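Local coordinates for viral structural protein 4 (Bombyx mori cytoplasmic polyhedrosis virus, PDB 6TZ0) that binds GTP through a P-loop nucleotide-binding domain and accompanies the viral RNA-dependent RNA polymerase, consistent with a supporting part in transcription, at residues S416-K421 / I457-N462; E424-H429 / Q527-D532; K447-M452 / Y534-P539; H490-D495 / A540-V545. All blocks are in the same frame, centred on the assembly; numbering follows the deposited sequence.

In the fold
All four contacts lie in the P-loop domain, on one side of the chain's centre. Contact 1 joins helix 417-427 to the loop after helix 442-457, contact 2 joins helices 417-427 and 524-537, and contact 3 joins helices 442-457 and 524-537, with centres about 11 to 14 Å apart. Their segments alternate along the chain, so residues distant in sequence are brought together. Contact 4 opens after contact 1 closes and lies at the parallel sheet, its centre about 15 Å from that of contact 3; strand 543-545 follows helix 524-537 directly. The group thus links the surroundings of the GTP site to surfaces that meet the polymerase chain.

Contact 1: S416-K421 / I457-N462; sequences SYYEQK and IAQLEN
In the helical layer beside the GTP-binding P-loop, Tyr418 in the first turn of helix 417-427 reaches across to Gln459, in the loop that follows helix 442-457. The backbones stay well separated, with 10.3 Å between the CA atoms of Tyr418 and Gln459, so the phenol spans the distance. Its OH is 3.3 Å from Gln459 CB and 3.5 Å from Gln459 CG, an approach to the aliphatic base of the glutamine and not to its amide. The Gln459 chain bends at chi2 (-62°), and its amide plane stands 68° from the phenol ring; OE1 is hydrogen-bonded elsewhere, to Tyr386 OH on helix 385-393. This helix-to-loop contact belongs to the P-loop domain, and the Tyr418 side chain lies about 8 Å from that of the GTP-binding residue Lys355. Leu460 makes a looser approach, its CD1 being 4.5 Å from Tyr418 OH. Met452 and Leu456 of helix 442-457 also touch the tyrosine, while Leu460 packs on Ile361 of the polymerase chain.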
loop_
_atom_site.group_PDB
_atom_site.type_symbol
_atom_site.label_atom_id
_atom_site.label_comp_id
_atom_site.label_asym_id
_atom_site.label_seq_id
_atom_site.Cartn_x
_atom_site.Cartn_y
_atom_site.Cartn_z
ATOM N N SER B 416 13.461 -41.760 11.315
ATOM C CA SER B 416 13.590 -40.366 10.927
ATOM C C SER B 416 14.732 -39.697 11.679
ATOM O O SER B 416 15.166 -40.156 12.735
ATOM C CB SER B 416 12.283 -39.619 11.184
ATOM O OG SER B 416 12.411 -38.249 10.865
ATOM N N TYR B 417 15.220 -38.595 11.109
ATOM C CA TYR B 417 16.333 -37.858 11.700
ATOM C C TYR B 417 15.909 -37.129 12.968
ATOM O O TYR B 417 16.630 -37.146 13.978
ATOM C CB TYR B 417 16.888 -36.876 10.669
ATOM C CG TYR B 417 18.033 -36.023 11.149
ATOM C CD1 TYR B 417 19.304 -36.554 11.285
ATOM C CD2 TYR B 417 17.843 -34.680 11.452
ATOM C CE1 TYR B 417 20.352 -35.778 11.719
ATOM C CE2 TYR B 417 18.887 -33.896 11.890
ATOM C CZ TYR B 417 20.138 -34.450 12.018
ATOM O OH TYR B 417 21.182 -33.668 12.451
ATOM N N TYR B 418 14.733 -36.498 12.936
ATOM C CA TYR B 418 14.255 -35.762 14.098
ATOM C C TYR B 418 13.887 -36.693 15.241
ATOM O O TYR B 418 13.991 -36.304 16.408
ATOM C CB TYR B 418 13.057 -34.897 13.726
ATOM C CG TYR B 418 13.356 -33.828 12.712
ATOM C CD1 TYR B 418 14.193 -32.768 13.026
ATOM C CD2 TYR B 418 12.749 -33.839 11.466
ATOM C CE1 TYR B 418 14.460 -31.781 12.110
ATOM C CE2 TYR B 418 12.999 -32.849 10.552
ATOM C CZ TYR B 418 13.856 -31.824 10.879
ATOM O OH TYR B 418 14.105 -30.834 9.969
ATOM N N GLU B 419 13.480 -37.925 14.930
ATOM C CA GLU B 419 13.197 -38.904 15.972
ATOM C C GLU B 419 14.469 -39.307 16.702
ATOM O O GLU B 419 14.465 -39.465 17.927
ATOM C CB GLU B 419 12.513 -40.122 15.359
ATOM C CG GLU B 419 11.167 -39.795 14.756
ATOM C CD GLU B 419 10.501 -40.983 14.101
ATOM O OE1 GLU B 419 11.136 -42.053 14.009
ATOM O OE2 GLU B 419 9.339 -40.840 13.671
ATOM N N GLN B 420 15.573 -39.437 15.966
ATOM C CA GLN B 420 16.866 -39.737 16.570
ATOM C C GLN B 420 17.354 -38.585 17.438
ATOM O O GLN B 420 17.845 -38.809 18.554
ATOM C CB GLN B 420 17.873 -40.044 15.469
ATOM C CG GLN B 420 17.537 -41.293 14.691
ATOM C CD GLN B 420 18.390 -41.465 13.457
ATOM O OE1 GLN B 420 19.195 -40.601 13.118
ATOM N NE2 GLN B 420 18.205 -42.582 12.765
ATOM N N LYS B 421 17.207 -37.348 16.951
ATOM C CA LYS B 421 17.642 -36.199 17.742
ATOM C C LYS B 421 16.790 -36.024 18.996
ATOM O O LYS B 421 17.319 -35.734 20.076
ATOM C CB LYS B 421 17.617 -34.929 16.894
ATOM C CG LYS B 421 18.477 -35.003 15.647
ATOM C CD LYS B 421 19.945 -35.245 15.956
ATOM C CE LYS B 421 20.609 -34.028 16.556
ATOM N NZ LYS B 421 22.066 -34.246 16.732
ATOM N N ILE B 457 15.373 -25.681 13.949
ATOM C CA ILE B 457 15.636 -24.436 13.227
ATOM C C ILE B 457 16.817 -24.554 12.266
ATOM O O ILE B 457 16.853 -23.851 11.252
ATOM C CB ILE B 457 15.825 -23.286 14.247
ATOM C CG1 ILE B 457 15.853 -21.913 13.581
ATOM C CG2 ILE B 457 17.086 -23.450 15.052
ATOM C CD1 ILE B 457 14.597 -21.536 12.946
ATOM N N ALA B 458 17.747 -25.481 12.511
ATOM C CA ALA B 458 18.930 -25.621 11.672
ATOM C C ALA B 458 18.618 -26.153 10.285
ATOM O O ALA B 458 19.442 -25.996 9.379
ATOM C CB ALA B 458 19.943 -26.537 12.350
ATOM N N GLN B 459 17.451 -26.757 10.095
ATOM C CA GLN B 459 17.073 -27.357 8.830
ATOM C C GLN B 459 16.100 -26.499 8.043
ATOM O O GLN B 459 15.702 -26.888 6.942
ATOM C CB GLN B 459 16.467 -28.733 9.080
ATOM C CG GLN B 459 17.379 -29.629 9.875
ATOM C CD GLN B 459 18.667 -29.912 9.158
ATOM O OE1 GLN B 459 18.680 -30.153 7.953
ATOM N NE2 GLN B 459 19.771 -29.856 9.885
ATOM N N LEU B 460 15.705 -25.347 8.576
ATOM C CA LEU B 460 14.779 -24.446 7.911
ATOM C C LEU B 460 15.367 -23.063 7.704
ATOM O O LEU B 460 14.706 -22.206 7.112
ATOM C CB LEU B 460 13.475 -24.317 8.712
ATOM C CG LEU B 460 12.388 -25.395 8.674
ATOM C CD1 LEU B 460 12.752 -26.622 9.481
ATOM C CD2 LEU B 460 11.092 -24.819 9.180
ATOM N N GLU B 461 16.590 -22.825 8.162
ATOM C CA GLU B 461 17.126 -21.479 8.284
ATOM C C GLU B 461 17.766 -20.984 6.998
ATOM O O GLU B 461 17.778 -19.776 6.740
ATOM C CB GLU B 461 18.145 -21.455 9.424
ATOM C CG GLU B 461 18.598 -20.089 9.867
ATOM C CD GLU B 461 19.568 -20.160 11.023
ATOM O OE1 GLU B 461 19.925 -21.287 11.428
ATOM O OE2 GLU B 461 19.965 -19.090 11.533
ATOM N N ASN B 462 18.284 -21.894 6.178
ATOM C CA ASN B 462 19.030 -21.524 4.984
ATOM C C ASN B 462 18.645 -22.375 3.784
ATOM O O ASN B 462 17.676 -23.136 3.843
ATOM C CB ASN B 462 20.531 -21.624 5.271
ATOM C CG ASN B 462 20.934 -22.967 5.865
ATOM O OD1 ASN B 462 20.134 -23.892 5.964
ATOM N ND2 ASN B 462 22.183 -23.062 6.286
#

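Contact 2: E424-H429 / Q527-D532; sequences ELLISH and QLFLRD
Leu426, near the C-terminal end of helix 417-427, sets a methyl over the ring of Phe529 on helix 524-537, a CH-pi contact. Its CD2 is 4.3 Å from the centroid of the Phe529 ring and 15° off the ring normal, displaced somewhat toward the rim. Phe529 has CG anti to its own N (chi1 -179°), which carries the ring toward helix 417-427, and the two side chains run past one another in opposite senses. The Phe529 side chain lies about 8 Å from that of Lys355, a GTP-binding residue.

Purely apolar packing adds to this. Leu425 CD2 comes obliquely to the same ring, 4.3 Å from Phe529 CE2, and Leu426 CD1 lies 4.2 Å from Phe529 CB.

No hydrogen bond crosses between the two segments. Leu425 O accepts from two side chains: His429 ND1 at 3.1 Å with an N-H...O angle of 166°, and Ser428 OG, which sits above the carbonyl plane. On the other helix, Arg531 NH1 forms a salt bridge with Asp532 OD1 of 2.8 Å, while Arg531 NE binds Thr513 OG1 and Asp532 OD2 binds Tyr437 OH.

Phe529 also packs on Ala422, which precedes Leu426 by one turn of helix 417-427, and Leu425 and His429 touch Glu451, so helix 442-457 flanks the pair.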
loop_
_atom_site.group_PDB
_atom_site.type_symbol
_atom_site.label_atom_id
_atom_site.label_comp_id
_atom_site.label_asym_id
_atom_site.label_seq_id
_atom_site.Cartn_x
_atom_site.Cartn_y
_atom_site.Cartn_z
ATOM N N GLU B 424 17.799 -38.797 21.542
ATOM C CA GLU B 424 19.027 -38.427 22.241
ATOM C C GLU B 424 18.779 -37.309 23.245
ATOM O O GLU B 424 19.364 -37.300 24.338
ATOM C CB GLU B 424 20.095 -38.006 21.238
ATOM C CG GLU B 424 20.599 -39.131 20.367
ATOM C CD GLU B 424 21.611 -38.662 19.349
ATOM O OE1 GLU B 424 21.846 -37.438 19.266
ATOM O OE2 GLU B 424 22.167 -39.513 18.623
ATOM N N LEU B 425 17.895 -36.374 22.894
ATOM C CA LEU B 425 17.551 -35.282 23.794
ATOM C C LEU B 425 16.801 -35.784 25.022
ATOM O O LEU B 425 16.953 -35.235 26.116
ATOM C CB LEU B 425 16.720 -34.257 23.031
ATOM C CG LEU B 425 16.437 -32.926 23.700
ATOM C CD1 LEU B 425 17.754 -32.222 23.895
ATOM C CD2 LEU B 425 15.511 -32.106 22.832
ATOM N N LEU B 426 15.983 -36.825 24.859
ATOM C CA LEU B 426 15.274 -37.398 26.001
ATOM C C LEU B 426 16.203 -38.219 26.882
ATOM O O LEU B 426 16.046 -38.228 28.107
ATOM C CB LEU B 426 14.102 -38.254 25.528
ATOM C CG LEU B 426 12.885 -37.538 24.954
ATOM C CD1 LEU B 426 11.946 -38.528 24.303
ATOM C CD2 LEU B 426 12.164 -36.787 26.040
ATOM N N ILE B 427 17.159 -38.935 26.279
ATOM C CA ILE B 427 18.148 -39.674 27.062
ATOM C C ILE B 427 19.024 -38.719 27.871
ATOM O O ILE B 427 19.378 -39.007 29.022
ATOM C CB ILE B 427 18.972 -40.595 26.139
ATOM C CG1 ILE B 427 18.098 -41.728 25.600
ATOM C CG2 ILE B 427 20.182 -41.199 26.839
ATOM C CD1 ILE B 427 17.549 -42.636 26.680
ATOM N N SER B 428 19.323 -37.537 27.319
ATOM C CA SER B 428 20.155 -36.569 28.034
ATOM C C SER B 428 19.485 -35.991 29.281
ATOM O O SER B 428 20.180 -35.418 30.125
ATOM C CB SER B 428 20.557 -35.428 27.102
ATOM O OG SER B 428 19.438 -34.638 26.750
ATOM N N HIS B 429 18.165 -36.108 29.413
ATOM C CA HIS B 429 17.461 -35.711 30.626
ATOM C C HIS B 429 17.004 -36.900 31.456
ATOM O O HIS B 429 16.215 -36.724 32.387
ATOM C CB HIS B 429 16.255 -34.839 30.287
ATOM C CG HIS B 429 16.613 -33.488 29.759
ATOM N ND1 HIS B 429 16.768 -33.229 28.415
ATOM C CD2 HIS B 429 16.843 -32.316 30.395
ATOM C CE1 HIS B 429 17.079 -31.958 28.245
ATOM N NE2 HIS B 429 17.130 -31.381 29.431
ATOM N N GLN B 527 7.543 -40.344 20.362
ATOM C CA GLN B 527 6.367 -40.007 19.571
ATOM C C GLN B 527 5.473 -39.011 20.295
ATOM O O GLN B 527 4.995 -38.045 19.689
ATOM C CB GLN B 527 5.602 -41.283 19.240
ATOM C CG GLN B 527 6.344 -42.208 18.316
ATOM C CD GLN B 527 6.481 -41.637 16.932
ATOM O OE1 GLN B 527 5.535 -41.082 16.388
ATOM N NE2 GLN B 527 7.669 -41.751 16.360
ATOM N N LEU B 528 5.261 -39.212 21.598
ATOM C CA LEU B 528 4.463 -38.270 22.377
ATOM C C LEU B 528 5.175 -36.929 22.530
ATOM O O LEU B 528 4.534 -35.867 22.483
ATOM C CB LEU B 528 4.145 -38.875 23.737
ATOM C CG LEU B 528 3.231 -38.072 24.653
ATOM C CD1 LEU B 528 1.877 -37.879 24.011
ATOM C CD2 LEU B 528 3.093 -38.795 25.959
ATOM N N PHE B 529 6.502 -36.961 22.679
ATOM C CA PHE B 529 7.287 -35.736 22.785
ATOM C C PHE B 529 7.239 -34.930 21.494
ATOM O O PHE B 529 7.078 -33.702 21.525
ATOM C CB PHE B 529 8.724 -36.095 23.162
ATOM C CG PHE B 529 9.629 -34.914 23.313
ATOM C CD1 PHE B 529 9.478 -34.048 24.377
ATOM C CD2 PHE B 529 10.653 -34.691 22.412
ATOM C CE1 PHE B 529 10.309 -32.964 24.523
ATOM C CE2 PHE B 529 11.490 -33.607 22.556
ATOM C CZ PHE B 529 11.318 -32.746 23.611
ATOM N N LEU B 530 7.336 -35.607 20.347
ATOM C CA LEU B 530 7.251 -34.909 19.072
ATOM C C LEU B 530 5.845 -34.414 18.786
ATOM O O LEU B 530 5.697 -33.353 18.173
ATOM C CB LEU B 530 7.730 -35.807 17.940
ATOM C CG LEU B 530 9.233 -36.023 17.943
ATOM C CD1 LEU B 530 9.642 -36.990 16.861
ATOM C CD2 LEU B 530 9.917 -34.695 17.762
ATOM N N ARG B 531 4.817 -35.156 19.217
ATOM C CA ARG B 531 3.444 -34.668 19.122
ATOM C C ARG B 531 3.279 -33.358 19.877
ATOM O O ARG B 531 2.677 -32.410 19.362
ATOM C CB ARG B 531 2.462 -35.726 19.646
ATOM C CG ARG B 531 0.976 -35.352 19.507
ATOM C CD ARG B 531 0.375 -34.764 20.784
ATOM N NE ARG B 531 -0.941 -34.187 20.563
ATOM C CZ ARG B 531 -1.494 -33.286 21.365
ATOM N NH1 ARG B 531 -0.831 -32.849 22.424
ATOM N NH2 ARG B 531 -2.695 -32.801 21.095
ATOM N N ASP B 532 3.803 -33.287 21.102
ATOM C CA ASP B 532 3.611 -32.077 21.896
ATOM C C ASP B 532 4.439 -30.909 21.366
ATOM O O ASP B 532 3.975 -29.762 21.380
ATOM C CB ASP B 532 3.929 -32.358 23.356
ATOM C CG ASP B 532 2.849 -33.153 24.043
ATOM O OD1 ASP B 532 1.673 -33.017 23.662
ATOM O OD2 ASP B 532 3.178 -33.908 24.974
#

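Contact 3: K447-M452 / Y534-P539; sequences KMMDEM and YYRLLP
Asp450 and Arg536 form a salt bridge between helices 442-457 and 524-537, with a single carboxylate oxygen serving both terminal nitrogens of the guanidinium. Arg536 NH2 lies 3.0 Å from Asp450 OD1 with an N-H...O angle of 139°, and the second bond, from Arg536 NH1 to the same OD1, is weak at 3.2 Å. The oxygen is approached on its syn side, near the guanidinium edge but tilted from that plane, and the carboxylate and guanidinium planes are 54° apart. OD1 is a shared acceptor for both nitrogens, unlike the coplanar pairing in which each oxygen meets its own nitrogen. Arg536 lies near the C-terminal end of helix 524-537, before the chain leads toward strand 543-545, the outermost within this chain of the P-loop domain's parallel sheet. Its CG lies anti to the backbone N (chi1 -175°) and the chain stays extended as far as NE, so the charged end spans the gap between helices whose CA atoms, Met449 and Arg536, are 8.5 Å apart. Packing along that aliphatic chain places Met449 SD 3.7 Å from Arg536 CD. Met449 CB, 3.8 Å from Arg536 NH1, makes van der Waals contact with the guanidinium, met obliquely. Further out, Met449 also touches Asp532 and Thr533 on helix 524-537, Arg536 contacts Ile446 and Asn453, and Thr367 of the polymerase chain packs against the arginine.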
loop_
_atom_site.group_PDB
_atom_site.type_symbol
_atom_site.label_atom_id
_atom_site.label_comp_id
_atom_site.label_asym_id
_atom_site.label_seq_id
_atom_site.Cartn_x
_atom_site.Cartn_y
_atom_site.Cartn_z
ATOM N N LYS B 447 11.024 -26.422 28.569
ATOM C CA LYS B 447 12.475 -26.255 28.555
ATOM C C LYS B 447 13.155 -27.252 27.617
ATOM O O LYS B 447 14.198 -26.942 27.034
ATOM C CB LYS B 447 13.009 -26.390 29.982
ATOM C CG LYS B 447 14.487 -26.103 30.167
ATOM C CD LYS B 447 14.871 -26.156 31.637
ATOM C CE LYS B 447 16.378 -26.038 31.826
ATOM N NZ LYS B 447 16.881 -24.701 31.406
ATOM N N MET B 448 12.560 -28.428 27.423
ATOM C CA MET B 448 13.070 -29.415 26.482
ATOM C C MET B 448 12.574 -29.177 25.062
ATOM O O MET B 448 13.301 -29.442 24.092
ATOM C CB MET B 448 12.654 -30.810 26.938
ATOM C CG MET B 448 13.121 -31.149 28.327
ATOM S SD MET B 448 12.453 -32.722 28.870
ATOM C CE MET B 448 13.421 -33.816 27.856
ATOM N N MET B 449 11.350 -28.673 24.921
ATOM C CA MET B 449 10.835 -28.343 23.599
ATOM C C MET B 449 11.555 -27.155 22.983
ATOM O O MET B 449 11.588 -27.042 21.757
ATOM C CB MET B 449 9.343 -28.051 23.666
ATOM C CG MET B 449 8.527 -29.224 24.113
ATOM S SD MET B 449 6.791 -28.827 24.271
ATOM C CE MET B 449 6.257 -30.248 25.198
ATOM N N ASP B 450 12.135 -26.272 23.799
ATOM C CA ASP B 450 12.969 -25.209 23.244
ATOM C C ASP B 450 14.245 -25.771 22.624
ATOM O O ASP B 450 14.693 -25.298 21.574
ATOM C CB ASP B 450 13.298 -24.182 24.320
ATOM C CG ASP B 450 12.093 -23.373 24.731
ATOM O OD1 ASP B 450 11.165 -23.242 23.908
ATOM O OD2 ASP B 450 12.080 -22.848 25.862
ATOM N N GLU B 451 14.821 -26.801 23.240
ATOM C CA GLU B 451 15.977 -27.473 22.654
ATOM C C GLU B 451 15.598 -28.232 21.387
ATOM O O GLU B 451 16.375 -28.275 20.420
ATOM C CB GLU B 451 16.587 -28.403 23.696
ATOM C CG GLU B 451 17.219 -27.655 24.854
ATOM C CD GLU B 451 17.631 -28.563 25.992
ATOM O OE1 GLU B 451 17.240 -29.745 25.985
ATOM O OE2 GLU B 451 18.352 -28.095 26.898
ATOM N N MET B 452 14.397 -28.807 21.365
ATOM C CA MET B 452 13.904 -29.418 20.136
ATOM C C MET B 452 13.659 -28.378 19.042
ATOM O O MET B 452 13.887 -28.659 17.864
ATOM C CB MET B 452 12.633 -30.209 20.422
ATOM C CG MET B 452 12.198 -31.088 19.278
ATOM S SD MET B 452 13.373 -32.415 18.976
ATOM C CE MET B 452 13.066 -32.759 17.248
ATOM N N TYR B 534 5.281 -30.473 18.106
ATOM C CA TYR B 534 4.629 -30.033 16.881
ATOM C C TYR B 534 3.314 -29.330 17.170
ATOM O O TYR B 534 2.956 -28.396 16.449
ATOM C CB TYR B 534 4.394 -31.224 15.958
ATOM C CG TYR B 534 5.647 -31.844 15.398
ATOM C CD1 TYR B 534 6.830 -31.128 15.314
ATOM C CD2 TYR B 534 5.650 -33.166 14.985
ATOM C CE1 TYR B 534 7.969 -31.707 14.811
ATOM C CE2 TYR B 534 6.782 -33.752 14.490
ATOM C CZ TYR B 534 7.939 -33.020 14.404
ATOM O OH TYR B 534 9.071 -33.607 13.902
ATOM N N TYR B 535 2.597 -29.753 18.217
ATOM C CA TYR B 535 1.409 -29.030 18.657
ATOM C C TYR B 535 1.760 -27.627 19.123
ATOM O O TYR B 535 1.040 -26.669 18.824
ATOM C CB TYR B 535 0.709 -29.797 19.778
ATOM C CG TYR B 535 -0.448 -29.036 20.376
ATOM C CD1 TYR B 535 -1.640 -28.907 19.687
ATOM C CD2 TYR B 535 -0.342 -28.439 21.625
ATOM C CE1 TYR B 535 -2.693 -28.206 20.221
ATOM C CE2 TYR B 535 -1.386 -27.733 22.162
ATOM C CZ TYR B 535 -2.560 -27.618 21.456
ATOM O OH TYR B 535 -3.614 -26.919 21.990
ATOM N N ARG B 536 2.873 -27.487 19.845
ATOM C CA ARG B 536 3.333 -26.172 20.269
ATOM C C ARG B 536 3.774 -25.313 19.088
ATOM O O ARG B 536 3.797 -24.086 19.197
ATOM C CB ARG B 536 4.454 -26.353 21.304
ATOM C CG ARG B 536 5.006 -25.096 21.972
ATOM C CD ARG B 536 5.902 -25.459 23.139
ATOM N NE ARG B 536 6.511 -24.298 23.774
ATOM C CZ ARG B 536 7.735 -23.865 23.510
ATOM N NH1 ARG B 536 8.487 -24.507 22.634
ATOM N NH2 ARG B 536 8.213 -22.798 24.127
ATOM N N LEU B 537 4.081 -25.916 17.945
ATOM C CA LEU B 537 4.403 -25.128 16.765
ATOM C C LEU B 537 3.277 -25.035 15.735
ATOM O O LEU B 537 3.457 -24.366 14.718
ATOM C CB LEU B 537 5.648 -25.687 16.093
ATOM C CG LEU B 537 6.961 -25.557 16.834
ATOM C CD1 LEU B 537 7.987 -26.316 16.062
ATOM C CD2 LEU B 537 7.325 -24.094 16.951
ATOM N N LEU B 538 2.131 -25.676 15.960
ATOM C CA LEU B 538 1.039 -25.689 14.984
ATOM C C LEU B 538 -0.262 -25.203 15.611
ATOM O O LEU B 538 -0.974 -25.988 16.258
ATOM C CB LEU B 538 0.840 -27.082 14.396
ATOM C CG LEU B 538 -0.249 -27.363 13.349
ATOM C CD1 LEU B 538 0.002 -26.641 12.052
ATOM C CD2 LEU B 538 -0.391 -28.846 13.092
ATOM N N PRO B 539 -0.609 -23.937 15.447
ATOM C CA PRO B 539 -1.958 -23.475 15.771
ATOM C C PRO B 539 -2.929 -23.840 14.655
ATOM O O PRO B 539 -2.570 -24.462 13.660
ATOM C CB PRO B 539 -1.797 -21.962 15.866
ATOM C CG PRO B 539 -0.378 -21.739 16.046
ATOM C CD PRO B 539 0.324 -22.813 15.320
#

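Contact 4: H490-D495 / A540-V545; sequences HFNAQD and ALHTTV
His542, in the turn leading into strand 543-545, the outermost in this chain's part of the P-loop domain's parallel sheet, points its ring at Asn492, in the 3-10 segment 492-494 that follows strand 484-489, and at Asp495, three residues further on. Both polar groups come to the rim of the imidazole, near its plane, and neither lies over a face. Asn492 slides past the histidine in the opposite sense, its amide plane 49° from the ring, and brings ND2 to 3.1 Å from His542 ND1. The angle at that pair is poor, so it stays a close polar approach, not a hydrogen bond. Asp495 and His542 approach each other from opposite directions, and the carboxylate stands almost upright on the ring plane, 85° apart, with Asp495 OD2 3.1 Å from His542 CE1. The ring's own hydrogen bond goes across the interface: NE2 pairs weakly with Glu634 of the polymerase chain, whose carboxylate also lies close to that of Asp495. Backbone hydrogen bonds from Thr543 and Val545 to Leu506 then fix the strand beside strand 504-507. On the NE2 side of the ring, Asp495 OD2 lies 3.7 Å from His542 NE2.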
loop_
_atom_site.group_PDB
_atom_site.type_symbol
_atom_site.label_atom_id
_atom_site.label_comp_id
_atom_site.label_asym_id
_atom_site.label_seq_id
_atom_site.Cartn_x
_atom_site.Cartn_y
_atom_site.Cartn_z
ATOM N N HIS B 490 4.168 -30.944 9.491
ATOM C CA HIS B 490 3.912 -31.018 10.921
ATOM C C HIS B 490 3.609 -29.686 11.582
ATOM O O HIS B 490 2.926 -29.680 12.606
ATOM C CB HIS B 490 5.086 -31.651 11.671
ATOM C CG HIS B 490 5.209 -33.128 11.483
ATOM N ND1 HIS B 490 6.204 -33.705 10.727
ATOM C CD2 HIS B 490 4.433 -34.145 11.921
ATOM C CE1 HIS B 490 6.067 -35.019 10.754
ATOM N NE2 HIS B 490 4.989 -35.310 11.456
ATOM N N PHE B 491 4.084 -28.566 11.043
ATOM C CA PHE B 491 3.910 -27.292 11.727
ATOM C C PHE B 491 4.027 -26.142 10.741
ATOM O O PHE B 491 4.598 -26.283 9.660
ATOM C CB PHE B 491 4.903 -27.136 12.884
ATOM C CG PHE B 491 6.347 -27.331 12.508
ATOM C CD1 PHE B 491 6.925 -28.587 12.574
ATOM C CD2 PHE B 491 7.138 -26.258 12.148
ATOM C CE1 PHE B 491 8.243 -28.774 12.248
ATOM C CE2 PHE B 491 8.463 -26.441 11.825
ATOM C CZ PHE B 491 9.012 -27.703 11.876
ATOM N N ASN B 492 3.484 -24.991 11.146
ATOM C CA ASN B 492 3.281 -23.871 10.234
ATOM C C ASN B 492 4.562 -23.162 9.825
ATOM O O ASN B 492 4.511 -22.333 8.914
ATOM C CB ASN B 492 2.344 -22.830 10.843
ATOM C CG ASN B 492 0.939 -23.333 11.001
ATOM O OD1 ASN B 492 0.402 -23.358 12.099
ATOM N ND2 ASN B 492 0.334 -23.750 9.900
ATOM N N ALA B 493 5.696 -23.437 10.465
ATOM C CA ALA B 493 6.931 -22.793 10.037
ATOM C C ALA B 493 7.473 -23.396 8.752
ATOM O O ALA B 493 8.378 -22.819 8.146
ATOM C CB ALA B 493 7.988 -22.878 11.131
ATOM N N GLN B 494 6.941 -24.531 8.323
ATOM C CA GLN B 494 7.280 -25.123 7.043
ATOM C C GLN B 494 6.564 -24.462 5.875
ATOM O O GLN B 494 6.777 -24.875 4.736
ATOM C CB GLN B 494 6.965 -26.613 7.083
ATOM C CG GLN B 494 7.841 -27.357 8.051
ATOM C CD GLN B 494 7.454 -28.794 8.203
ATOM O OE1 GLN B 494 6.457 -29.239 7.647
ATOM N NE2 GLN B 494 8.241 -29.538 8.958
ATOM N N ASP B 495 5.743 -23.440 6.124
ATOM C CA ASP B 495 5.119 -22.687 5.043
ATOM C C ASP B 495 6.142 -21.939 4.207
ATOM O O ASP B 495 5.915 -21.701 3.018
ATOM C CB ASP B 495 4.106 -21.702 5.616
ATOM C CG ASP B 495 2.890 -22.383 6.173
ATOM O OD1 ASP B 495 2.531 -23.458 5.657
ATOM O OD2 ASP B 495 2.290 -21.844 7.122
ATOM N N ALA B 540 -4.176 -23.430 14.835
ATOM C CA ALA B 540 -5.200 -23.601 13.808
ATOM C C ALA B 540 -5.395 -22.304 13.030
ATOM O O ALA B 540 -6.463 -21.702 13.035
ATOM C CB ALA B 540 -6.505 -24.068 14.442
ATOM N N LEU B 541 -4.341 -21.878 12.346
ATOM C CA LEU B 541 -4.352 -20.608 11.637
ATOM C C LEU B 541 -4.616 -20.756 10.147
ATOM O O LEU B 541 -4.744 -19.744 9.457
ATOM C CB LEU B 541 -3.036 -19.863 11.872
ATOM C CG LEU B 541 -2.842 -19.443 13.333
ATOM C CD1 LEU B 541 -1.504 -18.794 13.582
ATOM C CD2 LEU B 541 -3.950 -18.523 13.781
ATOM N N HIS B 542 -4.713 -21.978 9.637
ATOM C CA HIS B 542 -5.215 -22.227 8.296
ATOM C C HIS B 542 -6.607 -22.833 8.381
ATOM O O HIS B 542 -7.098 -23.142 9.469
ATOM C CB HIS B 542 -4.264 -23.128 7.511
ATOM C CG HIS B 542 -2.952 -22.478 7.214
ATOM N ND1 HIS B 542 -1.815 -22.721 7.948
ATOM C CD2 HIS B 542 -2.622 -21.525 6.314
ATOM C CE1 HIS B 542 -0.825 -21.987 7.475
ATOM N NE2 HIS B 542 -1.290 -21.248 6.486
ATOM N N THR B 543 -7.251 -22.979 7.225
ATOM C CA THR B 543 -8.644 -23.407 7.200
ATOM C C THR B 543 -8.751 -24.873 7.596
ATOM O O THR B 543 -8.008 -25.718 7.096
ATOM C CB THR B 543 -9.254 -23.201 5.816
ATOM O OG1 THR B 543 -8.702 -24.156 4.910
ATOM C CG2 THR B 543 -8.927 -21.828 5.303
ATOM N N THR B 544 -9.663 -25.168 8.512
ATOM C CA THR B 544 -9.799 -26.506 9.063
ATOM C C THR B 544 -10.732 -27.329 8.188
ATOM O O THR B 544 -11.842 -26.897 7.874
ATOM C CB THR B 544 -10.326 -26.435 10.494
ATOM O OG1 THR B 544 -9.412 -25.679 11.293
ATOM C CG2 THR B 544 -10.458 -27.812 11.080
ATOM N N VAL B 545 -10.264 -28.506 7.777
ATOM C CA VAL B 545 -10.984 -29.374 6.855
ATOM C C VAL B 545 -11.049 -30.765 7.472
ATOM O O VAL B 545 -10.048 -31.257 8.000
ATOM C CB VAL B 545 -10.297 -29.419 5.474
ATOM C CG1 VAL B 545 -11.038 -30.313 4.538
ATOM C CG2 VAL B 545 -10.210 -28.048 4.859
#